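Local atomic coordinates of sarcosine oxidase (Pyrococcus horikoshii, PDB entry 1Y56), a protein that probably oxidises L-proline as the FAD-binding beta subunit of a dehydrogenase complex that also carries FMN and ATP. Residues Ile15-Arg27 against Gly337-Glu350. Numbering follows the deposited sequence.
Sequences IVGVTIAHELAKR and GFMMAPAVGEMVAE. With FAD (flavin-adenine dinucleotide), chain I.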
ATOM      1  N   ILE B  15     -42.374  13.017  17.470  1.00 29.44           N
ATOM      2  CA  ILE B  15     -43.780  13.117  17.827  1.00 29.32           C
ATOM      3  C   ILE B  15     -44.080  14.490  18.441  1.00 29.58           C
ATOM      4  O   ILE B  15     -45.037  15.146  18.049  1.00 29.90           O
ATOM      5  CB  ILE B  15     -44.260  11.923  18.718  1.00 29.10           C
ATOM      6  CG1 ILE B  15     -45.792  11.896  18.865  1.00 28.94           C
ATOM      7  CG2 ILE B  15     -43.568  11.928  20.076  1.00 28.90           C
ATOM      8  CD1 ILE B  15     -46.571  11.986  17.554  1.00 28.68           C
ATOM      9  N   VAL B  16     -43.230  14.944  19.355  1.00 29.68           N
ATOM     10  CA  VAL B  16     -43.469  16.218  20.027  1.00 29.99           C
ATOM     11  C   VAL B  16     -43.348  17.411  19.074  1.00 30.53           C
ATOM     12  O   VAL B  16     -44.247  18.256  18.997  1.00 30.35           O
ATOM     13  CB  VAL B  16     -42.578  16.377  21.268  1.00 29.63           C
ATOM     14  CG1 VAL B  16     -42.809  17.722  21.928  1.00 28.37           C
ATOM     15  CG2 VAL B  16     -42.889  15.260  22.238  1.00 29.20           C
ATOM     16  N   GLY B  17     -42.244  17.454  18.337  1.00 31.03           N
ATOM     17  CA  GLY B  17     -42.002  18.533  17.392  1.00 31.57           C
ATOM     18  C   GLY B  17     -43.125  18.682  16.386  1.00 31.99           C
ATOM     19  O   GLY B  17     -43.618  19.792  16.194  1.00 32.00           O
ATOM     20  N   VAL B  18     -43.538  17.574  15.757  1.00 32.29           N
ATOM     21  CA  VAL B  18     -44.533  17.646  14.669  1.00 32.71           C
ATOM     22  C   VAL B  18     -45.932  17.928  15.215  1.00 33.19           C
ATOM     23  O   VAL B  18     -46.740  18.601  14.563  1.00 33.39           O
ATOM     24  CB  VAL B  18     -44.532  16.409  13.695  1.00 32.38           C
ATOM     25  CG1 VAL B  18     -43.163  15.810  13.598  1.00 31.96           C
ATOM     26  CG2 VAL B  18     -45.532  15.351  14.105  1.00 32.05           C
ATOM     27  N   THR B  19     -46.188  17.440  16.424  1.00 33.30           N
ATOM     28  CA  THR B  19     -47.483  17.584  17.047  1.00 33.53           C
ATOM     29  C   THR B  19     -47.720  19.044  17.424  1.00 33.64           C
ATOM     30  O   THR B  19     -48.840  19.529  17.362  1.00 33.76           O
ATOM     31  CB  THR B  19     -47.613  16.627  18.247  1.00 33.54           C
ATOM     32  OG1 THR B  19     -48.985  16.288  18.446  1.00 34.58           O
ATOM     33  CG2 THR B  19     -47.032  17.227  19.528  1.00 33.87           C
ATOM     34  N   ILE B  20     -46.643  19.732  17.796  1.00 34.04           N
ATOM     35  CA  ILE B  20     -46.659  21.161  18.094  1.00 34.32           C
ATOM     36  C   ILE B  20     -46.880  21.967  16.812  1.00 34.54           C
ATOM     37  O   ILE B  20     -47.762  22.818  16.746  1.00 34.18           O
ATOM     38  CB  ILE B  20     -45.335  21.605  18.789  1.00 34.35           C
ATOM     39  CG1 ILE B  20     -45.282  21.079  20.233  1.00 34.85           C
ATOM     40  CG2 ILE B  20     -45.172  23.125  18.752  1.00 33.81           C
ATOM     41  CD1 ILE B  20     -43.904  21.183  20.909  1.00 34.33           C
ATOM     42  N   ALA B  21     -46.072  21.689  15.796  1.00 35.09           N
ATOM     43  CA  ALA B  21     -46.243  22.321  14.498  1.00 35.76           C
ATOM     44  C   ALA B  21     -47.686  22.164  14.075  1.00 36.24           C
ATOM     45  O   ALA B  21     -48.334  23.134  13.695  1.00 36.27           O
ATOM     46  CB  ALA B  21     -45.335  21.686  13.481  1.00 35.66           C
ATOM     47  N   HIS B  22     -48.182  20.934  14.187  1.00 36.94           N
ATOM     48  CA  HIS B  22     -49.536  20.584  13.778  1.00 37.74           C
ATOM     49  C   HIS B  22     -50.609  21.490  14.386  1.00 38.09           C
ATOM     50  O   HIS B  22     -51.488  21.969  13.676  1.00 38.17           O
ATOM     51  CB  HIS B  22     -49.828  19.116  14.083  1.00 37.87           C
ATOM     52  CG  HIS B  22     -51.284  18.789  14.091  1.00 38.49           C
ATOM     53  ND1 HIS B  22     -52.060  18.837  12.954  1.00 38.58           N
ATOM     54  CD2 HIS B  22     -52.112  18.431  15.099  1.00 39.44           C
ATOM     55  CE1 HIS B  22     -53.302  18.513  13.259  1.00 39.07           C
ATOM     56  NE2 HIS B  22     -53.362  18.265  14.555  1.00 39.94           N
ATOM     57  N   GLU B  23     -50.533  21.727  15.693  1.00 38.65           N
ATOM     58  CA  GLU B  23     -51.470  22.637  16.344  1.00 39.35           C
ATOM     59  C   GLU B  23     -51.309  24.077  15.862  1.00 39.30           C
ATOM     60  O   GLU B  23     -52.289  24.750  15.587  1.00 39.52           O
ATOM     61  CB  GLU B  23     -51.353  22.582  17.868  1.00 39.45           C
ATOM     62  CG  GLU B  23     -51.859  21.303  18.505  1.00 41.58           C
ATOM     63  CD  GLU B  23     -53.373  21.094  18.398  1.00 44.28           C
ATOM     64  OE1 GLU B  23     -54.084  21.914  17.767  1.00 43.86           O
ATOM     65  OE2 GLU B  23     -53.849  20.077  18.959  1.00 46.34           O
ATOM     66  N   LEU B  24     -50.072  24.540  15.761  1.00 39.37           N
ATOM     67  CA  LEU B  24     -49.820  25.905  15.352  1.00 39.67           C
ATOM     68  C   LEU B  24     -50.371  26.164  13.955  1.00 40.00           C
ATOM     69  O   LEU B  24     -50.985  27.214  13.709  1.00 39.96           O
ATOM     70  CB  LEU B  24     -48.322  26.215  15.399  1.00 39.67           C
ATOM     71  CG  LEU B  24     -47.677  26.423  16.772  1.00 39.62           C
ATOM     72  CD1 LEU B  24     -46.182  26.197  16.670  1.00 39.62           C
ATOM     73  CD2 LEU B  24     -47.991  27.792  17.371  1.00 38.19           C
ATOM     74  N   ALA B  25     -50.170  25.194  13.063  1.00 40.06           N
ATOM     75  CA  ALA B  25     -50.546  25.328  11.663  1.00 40.28           C
ATOM     76  C   ALA B  25     -52.054  25.301  11.451  1.00 40.64           C
ATOM     77  O   ALA B  25     -52.587  26.090  10.672  1.00 40.77           O
ATOM     78  CB  ALA B  25     -49.868  24.264  10.824  1.00 40.18           C
ATOM     79  N   LYS B  26     -52.746  24.400  12.142  1.00 41.13           N
ATOM     80  CA  LYS B  26     -54.199  24.342  12.014  1.00 41.55           C
ATOM     81  C   LYS B  26     -54.840  25.542  12.704  1.00 41.46           C
ATOM     82  O   LYS B  26     -56.000  25.849  12.456  1.00 42.02           O
ATOM     83  CB  LYS B  26     -54.794  23.009  12.503  1.00 41.48           C
ATOM     84  CG  LYS B  26     -54.915  22.858  14.008  1.00 42.72           C
ATOM     85  CD  LYS B  26     -56.331  22.434  14.437  1.00 45.60           C
ATOM     86  CE  LYS B  26     -56.689  20.997  14.044  1.00 46.97           C
ATOM     87  NZ  LYS B  26     -58.089  20.641  14.443  1.00 47.52           N
ATOM     88  N   ARG B  27     -54.074  26.215  13.556  1.00 41.22           N
ATOM     89  CA  ARG B  27     -54.525  27.436  14.218  1.00 41.18           C
ATOM     90  C   ARG B  27     -54.271  28.674  13.358  1.00 41.31           C
ATOM     91  O   ARG B  27     -54.503  29.802  13.800  1.00 41.12           O
ATOM     92  CB  ARG B  27     -53.839  27.598  15.578  1.00 41.19           C
ATOM     93  CG  ARG B  27     -54.510  26.861  16.724  1.00 40.61           C
ATOM     94  CD  ARG B  27     -53.667  26.963  17.964  1.00 40.69           C
ATOM     95  NE  ARG B  27     -54.390  26.653  19.193  1.00 41.82           N
ATOM     96  CZ  ARG B  27     -54.736  25.423  19.570  1.00 43.05           C
ATOM     97  NH1 ARG B  27     -55.374  25.231  20.720  1.00 42.98           N
ATOM     98  NH2 ARG B  27     -54.448  24.381  18.797  1.00 43.36           N
ATOM     99  N   GLY B 337     -43.089  10.677  26.931  1.00 28.12           N
ATOM    100  CA  GLY B 337     -43.351  11.847  26.104  1.00 27.88           C
ATOM    101  C   GLY B 337     -44.179  11.599  24.860  1.00 27.81           C
ATOM    102  O   GLY B 337     -44.750  12.537  24.310  1.00 28.21           O
ATOM    103  N   PHE B 338     -44.247  10.354  24.394  1.00 27.55           N
ATOM    104  CA  PHE B 338     -45.074  10.046  23.220  1.00 27.40           C
ATOM    105  C   PHE B 338     -46.564  10.247  23.518  1.00 27.61           C
ATOM    106  O   PHE B 338     -47.248  10.967  22.793  1.00 27.47           O
ATOM    107  CB  PHE B 338     -44.790   8.637  22.695  1.00 26.98           C
ATOM    108  CG  PHE B 338     -45.877   8.073  21.833  1.00 25.88           C
ATOM    109  CD1 PHE B 338     -46.644   6.999  22.277  1.00 25.73           C
ATOM    110  CD2 PHE B 338     -46.133   8.594  20.570  1.00 25.70           C
ATOM    111  CE1 PHE B 338     -47.663   6.453  21.470  1.00 25.40           C
ATOM    112  CE2 PHE B 338     -47.154   8.058  19.756  1.00 24.42           C
ATOM    113  CZ  PHE B 338     -47.913   6.990  20.207  1.00 24.56           C
ATOM    114  N   MET B 339     -47.041   9.631  24.599  1.00 27.61           N
ATOM    115  CA  MET B 339     -48.422   9.771  25.039  1.00 27.38           C
ATOM    116  C   MET B 339     -48.837  11.225  25.298  1.00 27.52           C
ATOM    117  O   MET B 339     -49.974  11.607  25.029  1.00 27.53           O
ATOM    118  CB  MET B 339     -48.682   8.900  26.262  1.00 27.22           C
ATOM    119  CG  MET B 339     -47.832   9.197  27.475  1.00 26.76           C
ATOM    120  SD  MET B 339     -48.189   8.021  28.807  1.00 27.75           S
ATOM    121  CE  MET B 339     -46.992   6.701  28.549  1.00 28.04           C
ATOM    122  N   MET B 340     -47.912  12.043  25.788  1.00 27.57           N
ATOM    123  CA  MET B 340     -48.238  13.433  26.117  1.00 27.72           C
ATOM    124  C   MET B 340     -48.393  14.340  24.895  1.00 27.82           C
ATOM    125  O   MET B 340     -49.077  15.366  24.957  1.00 27.73           O
ATOM    126  CB  MET B 340     -47.170  14.021  27.035  1.00 27.49           C
ATOM    127  CG  MET B 340     -47.297  13.624  28.481  1.00 28.01           C
ATOM    128  SD  MET B 340     -45.997  14.326  29.509  1.00 28.67           S
ATOM    129  CE  MET B 340     -46.370  16.079  29.401  1.00 28.54           C
ATOM    130  N   ALA B 341     -47.751  13.952  23.795  1.00 27.87           N
ATOM    131  CA  ALA B 341     -47.499  14.849  22.674  1.00 28.02           C
ATOM    132  C   ALA B 341     -48.692  15.676  22.202  1.00 28.43           C
ATOM    133  O   ALA B 341     -48.576  16.896  22.123  1.00 28.67           O
ATOM    134  CB  ALA B 341     -46.855  14.093  21.514  1.00 28.16           C
ATOM    135  N   PRO B 342     -49.841  15.032  21.892  1.00 28.90           N
ATOM    136  CA  PRO B 342     -51.012  15.774  21.433  1.00 29.11           C
ATOM    137  C   PRO B 342     -51.395  16.900  22.376  1.00 29.54           C
ATOM    138  O   PRO B 342     -51.712  18.005  21.920  1.00 29.83           O
ATOM    139  CB  PRO B 342     -52.102  14.712  21.451  1.00 29.13           C
ATOM    140  CG  PRO B 342     -51.389  13.490  21.147  1.00 28.88           C
ATOM    141  CD  PRO B 342     -50.140  13.590  21.945  1.00 28.84           C
ATOM    142  N   ALA B 343     -51.358  16.623  23.675  1.00 29.78           N
ATOM    143  CA  ALA B 343     -51.639  17.644  24.667  1.00 30.32           C
ATOM    144  C   ALA B 343     -50.555  18.716  24.758  1.00 30.84           C
ATOM    145  O   ALA B 343     -50.884  19.903  24.846  1.00 31.04           O
ATOM    146  CB  ALA B 343     -51.911  17.026  26.019  1.00 30.45           C
ATOM    147  N   VAL B 344     -49.274  18.338  24.731  1.00 31.33           N
ATOM    148  CA  VAL B 344     -48.243  19.385  24.817  1.00 32.01           C
ATOM    149  C   VAL B 344     -48.263  20.267  23.566  1.00 32.93           C
ATOM    150  O   VAL B 344     -47.930  21.460  23.631  1.00 33.11           O
ATOM    151  CB  VAL B 344     -46.802  18.886  25.154  1.00 31.56           C
ATOM    152  CG1 VAL B 344     -46.839  17.678  26.061  1.00 31.46           C
ATOM    153  CG2 VAL B 344     -45.989  18.615  23.908  1.00 31.70           C
ATOM    154  N   GLY B 345     -48.669  19.678  22.438  1.00 33.65           N
ATOM    155  CA  GLY B 345     -48.849  20.429  21.204  1.00 34.70           C
ATOM    156  C   GLY B 345     -49.824  21.552  21.490  1.00 35.66           C
ATOM    157  O   GLY B 345     -49.500  22.735  21.318  1.00 35.76           O
ATOM    158  N   GLU B 346     -51.006  21.169  21.968  1.00 36.32           N
ATOM    159  CA  GLU B 346     -52.033  22.117  22.384  1.00 37.19           C
ATOM    160  C   GLU B 346     -51.500  23.182  23.357  1.00 37.34           C
ATOM    161  O   GLU B 346     -51.686  24.372  23.118  1.00 37.86           O
ATOM    162  CB  GLU B 346     -53.215  21.367  22.997  1.00 37.42           C
ATOM    163  CG  GLU B 346     -54.521  22.144  23.038  1.00 38.67           C
ATOM    164  CD  GLU B 346     -55.672  21.300  23.579  1.00 40.58           C
ATOM    165  OE1 GLU B 346     -56.487  20.818  22.747  1.00 41.16           O
ATOM    166  OE2 GLU B 346     -55.746  21.108  24.825  1.00 39.89           O
ATOM    167  N   MET B 347     -50.834  22.762  24.434  1.00 37.25           N
ATOM    168  CA  MET B 347     -50.275  23.701  25.415  1.00 37.22           C
ATOM    169  C   MET B 347     -49.292  24.711  24.812  1.00 37.09           C
ATOM    170  O   MET B 347     -49.436  25.911  25.023  1.00 37.23           O
ATOM    171  CB  MET B 347     -49.565  22.949  26.535  1.00 37.31           C
ATOM    172  CG  MET B 347     -50.461  22.396  27.605  1.00 37.31           C
ATOM    173  SD  MET B 347     -49.536  21.198  28.577  1.00 37.45           S
ATOM    174  CE  MET B 347     -50.296  21.418  30.165  1.00 38.20           C
ATOM    175  N   VAL B 348     -48.287  24.212  24.088  1.00 36.80           N
ATOM    176  CA  VAL B 348     -47.252  25.054  23.495  1.00 36.18           C
ATOM    177  C   VAL B 348     -47.886  26.034  22.518  1.00 36.33           C
ATOM    178  O   VAL B 348     -47.577  27.217  22.555  1.00 36.31           O
ATOM    179  CB  VAL B 348     -46.125  24.218  22.816  1.00 36.20           C
ATOM    180  CG1 VAL B 348     -45.182  25.104  21.995  1.00 34.77           C
ATOM    181  CG2 VAL B 348     -45.344  23.422  23.854  1.00 35.44           C
ATOM    182  N   ALA B 349     -48.788  25.548  21.665  1.00 36.59           N
ATOM    183  CA  ALA B 349     -49.529  26.419  20.743  1.00 36.94           C
ATOM    184  C   ALA B 349     -50.160  27.596  21.497  1.00 37.27           C
ATOM    185  O   ALA B 349     -49.913  28.749  21.168  1.00 37.38           O
ATOM    186  CB  ALA B 349     -50.589  25.631  19.995  1.00 36.72           C
ATOM    187  N   GLU B 350     -50.938  27.287  22.532  1.00 37.51           N
ATOM    188  CA  GLU B 350     -51.589  28.290  23.360  1.00 37.89           C
ATOM    189  C   GLU B 350     -50.617  29.253  24.026  1.00 38.22           C
ATOM    190  O   GLU B 350     -50.884  30.449  24.097  1.00 38.41           O
ATOM    191  CB  GLU B 350     -52.475  27.622  24.405  1.00 37.95           C
ATOM    192  CG  GLU B 350     -53.776  27.060  23.846  1.00 38.83           C
ATOM    193  CD  GLU B 350     -54.575  26.269  24.873  1.00 40.57           C
ATOM    194  OE1 GLU B 350     -54.187  26.238  26.066  1.00 40.66           O
ATOM    195  OE2 GLU B 350     -55.604  25.668  24.481  1.00 42.13           O
TER
HETATM  196  PA  FAD I 800     -37.528  12.676  19.598  1.00 25.01           P
HETATM  197  O1A FAD I 800     -36.141  12.199  19.905  1.00 25.46           O
HETATM  198  O2A FAD I 800     -38.515  11.690  19.028  1.00 26.88           O
HETATM  199  O5B FAD I 800     -37.424  13.978  18.667  1.00 24.28           O
HETATM  200  C5B FAD I 800     -36.328  14.872  18.772  1.00 23.45           C
HETATM  201  C4B FAD I 800     -35.823  15.106  17.362  1.00 24.12           C
HETATM  202  O4B FAD I 800     -34.973  16.247  17.353  1.00 24.34           O
HETATM  203  C3B FAD I 800     -35.003  13.937  16.820  1.00 24.00           C
HETATM  204  O3B FAD I 800     -35.683  13.343  15.703  1.00 23.42           O
HETATM  205  C2B FAD I 800     -33.675  14.558  16.418  1.00 22.97           C
HETATM  206  O2B FAD I 800     -33.229  14.190  15.123  1.00 22.18           O
HETATM  207  C1B FAD I 800     -33.979  16.030  16.365  1.00 23.12           C
HETATM  208  N9A FAD I 800     -32.767  16.848  16.584  1.00 23.71           N
HETATM  209  C8A FAD I 800     -31.831  16.706  17.541  1.00 22.88           C
HETATM  210  N7A FAD I 800     -30.884  17.655  17.353  1.00 23.06           N
HETATM  211  C5A FAD I 800     -31.239  18.383  16.275  1.00 23.59           C
HETATM  212  C6A FAD I 800     -30.683  19.476  15.619  1.00 24.50           C
HETATM  213  N6A FAD I 800     -29.525  20.029  16.060  1.00 24.89           N
HETATM  214  N1A FAD I 800     -31.308  19.984  14.540  1.00 24.91           N
HETATM  215  C2A FAD I 800     -32.463  19.455  14.084  1.00 24.45           C
HETATM  216  N3A FAD I 800     -33.027  18.401  14.695  1.00 23.35           N
HETATM  217  C4A FAD I 800     -32.430  17.863  15.794  1.00 23.62           C
HETATM  218  N1  FAD I 800     -43.208   7.238  25.500  1.00 24.64           N
HETATM  219  C2  FAD I 800     -44.515   6.982  25.698  1.00 24.60           C
HETATM  220  O2  FAD I 800     -45.293   7.941  25.855  1.00 24.58           O
HETATM  221  N3  FAD I 800     -45.010   5.730  25.734  1.00 24.36           N
HETATM  222  C4  FAD I 800     -44.228   4.646  25.565  1.00 24.96           C
HETATM  223  O4  FAD I 800     -44.709   3.488  25.592  1.00 25.23           O
HETATM  224  C4X FAD I 800     -42.864   4.822  25.367  1.00 25.07           C
HETATM  225  N5  FAD I 800     -42.007   3.784  25.194  1.00 24.76           N
HETATM  226  C5X FAD I 800     -40.682   4.008  24.992  1.00 24.58           C
HETATM  227  C6  FAD I 800     -39.832   2.909  24.815  1.00 23.77           C
HETATM  228  C7  FAD I 800     -38.463   3.101  24.597  1.00 24.46           C
HETATM  229  C7M FAD I 800     -37.559   1.904  24.410  1.00 23.39           C
HETATM  230  C8  FAD I 800     -37.952   4.407  24.562  1.00 25.03           C
HETATM  231  C8M FAD I 800     -36.514   4.671  24.338  1.00 24.17           C
HETATM  232  C9  FAD I 800     -38.796   5.502  24.740  1.00 24.87           C
HETATM  233  C9A FAD I 800     -40.163   5.320  24.950  1.00 24.58           C
HETATM  234  N10 FAD I 800     -40.956   6.399  25.118  1.00 24.39           N
HETATM  235  C10 FAD I 800     -42.344   6.219  25.336  1.00 25.16           C
HETATM  236  C1' FAD I 800     -40.383   7.740  25.097  1.00 23.57           C
HETATM  237  C2' FAD I 800     -40.762   8.466  23.833  1.00 23.27           C
HETATM  238  O2' FAD I 800     -40.086   7.826  22.759  1.00 24.50           O
HETATM  239  C3' FAD I 800     -40.264   9.889  23.938  1.00 22.91           C
HETATM  240  O3' FAD I 800     -40.787  10.490  25.130  1.00 21.67           O
HETATM  241  C4' FAD I 800     -40.710  10.679  22.722  1.00 23.31           C
HETATM  242  O4' FAD I 800     -40.235  10.077  21.504  1.00 23.52           O
HETATM  243  C5' FAD I 800     -40.204  12.107  22.798  1.00 22.99           C
HETATM  244  O5' FAD I 800     -40.482  12.670  21.524  1.00 23.09           O
HETATM  245  P   FAD I 800     -39.647  13.935  21.054  1.00 23.08           P
HETATM  246  O1P FAD I 800     -39.595  14.888  22.219  1.00 22.91           O
HETATM  247  O2P FAD I 800     -40.208  14.350  19.724  1.00 23.48           O
HETATM  248  O3P FAD I 800     -38.173  13.293  20.932  1.00 25.01           O
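F338, in the first turns of 337-350, meets I15, its ring presenting an edge to CG1 of the isoleucine, and the N-terminal parts of both segments close on the FAD. The amide of M339 gives a nearly straight hydrogen bond to the flavin carbonyl, N to O2 2.7 Å (172°), while V16 N bonds the FAD phosphate oxygen O2P at 3.1 Å. The V16 contact, at the N-terminal end of helix 15-26, is consistent with the Rossmann-type dinucleotide-binding motif; the M339 amide meets the flavin end. One turn on, A341 CB touches both I15 CG1 (3.6 Å) and T19 CG2 (3.7 Å). V344 CG2 meets V16 CG1, methyl to methyl. At G345 the helices come closest: its CA is 3.9 Å from that of I20, and a CB at this position would collide with T19 O. The next residue, E346, turns its carboxylate to R66. V348 CG1 packs on I20 CG2, which chi1 of -72° sets anti to the backbone N. A349 CB then touches E23 CB and lies over one face of the R27 guanidinium. R27 holds E23 through NH2 to OE1 (2.7 Å) and reaches E350 OE2 only by a long salt bridge, NH1 to OE2 3.8 Å; E350 OE1 is bonded to K358 N. Were R27 replaced by alanine, the E23 carboxylate would probably lose its charge mate and A349 CB the guanidinium packed over it. The axes cross at -46°; E23 and P342 touch helix 58-78, A21 and L24 pack on strand 31-34, and I15 and F338 contact helix 148-161.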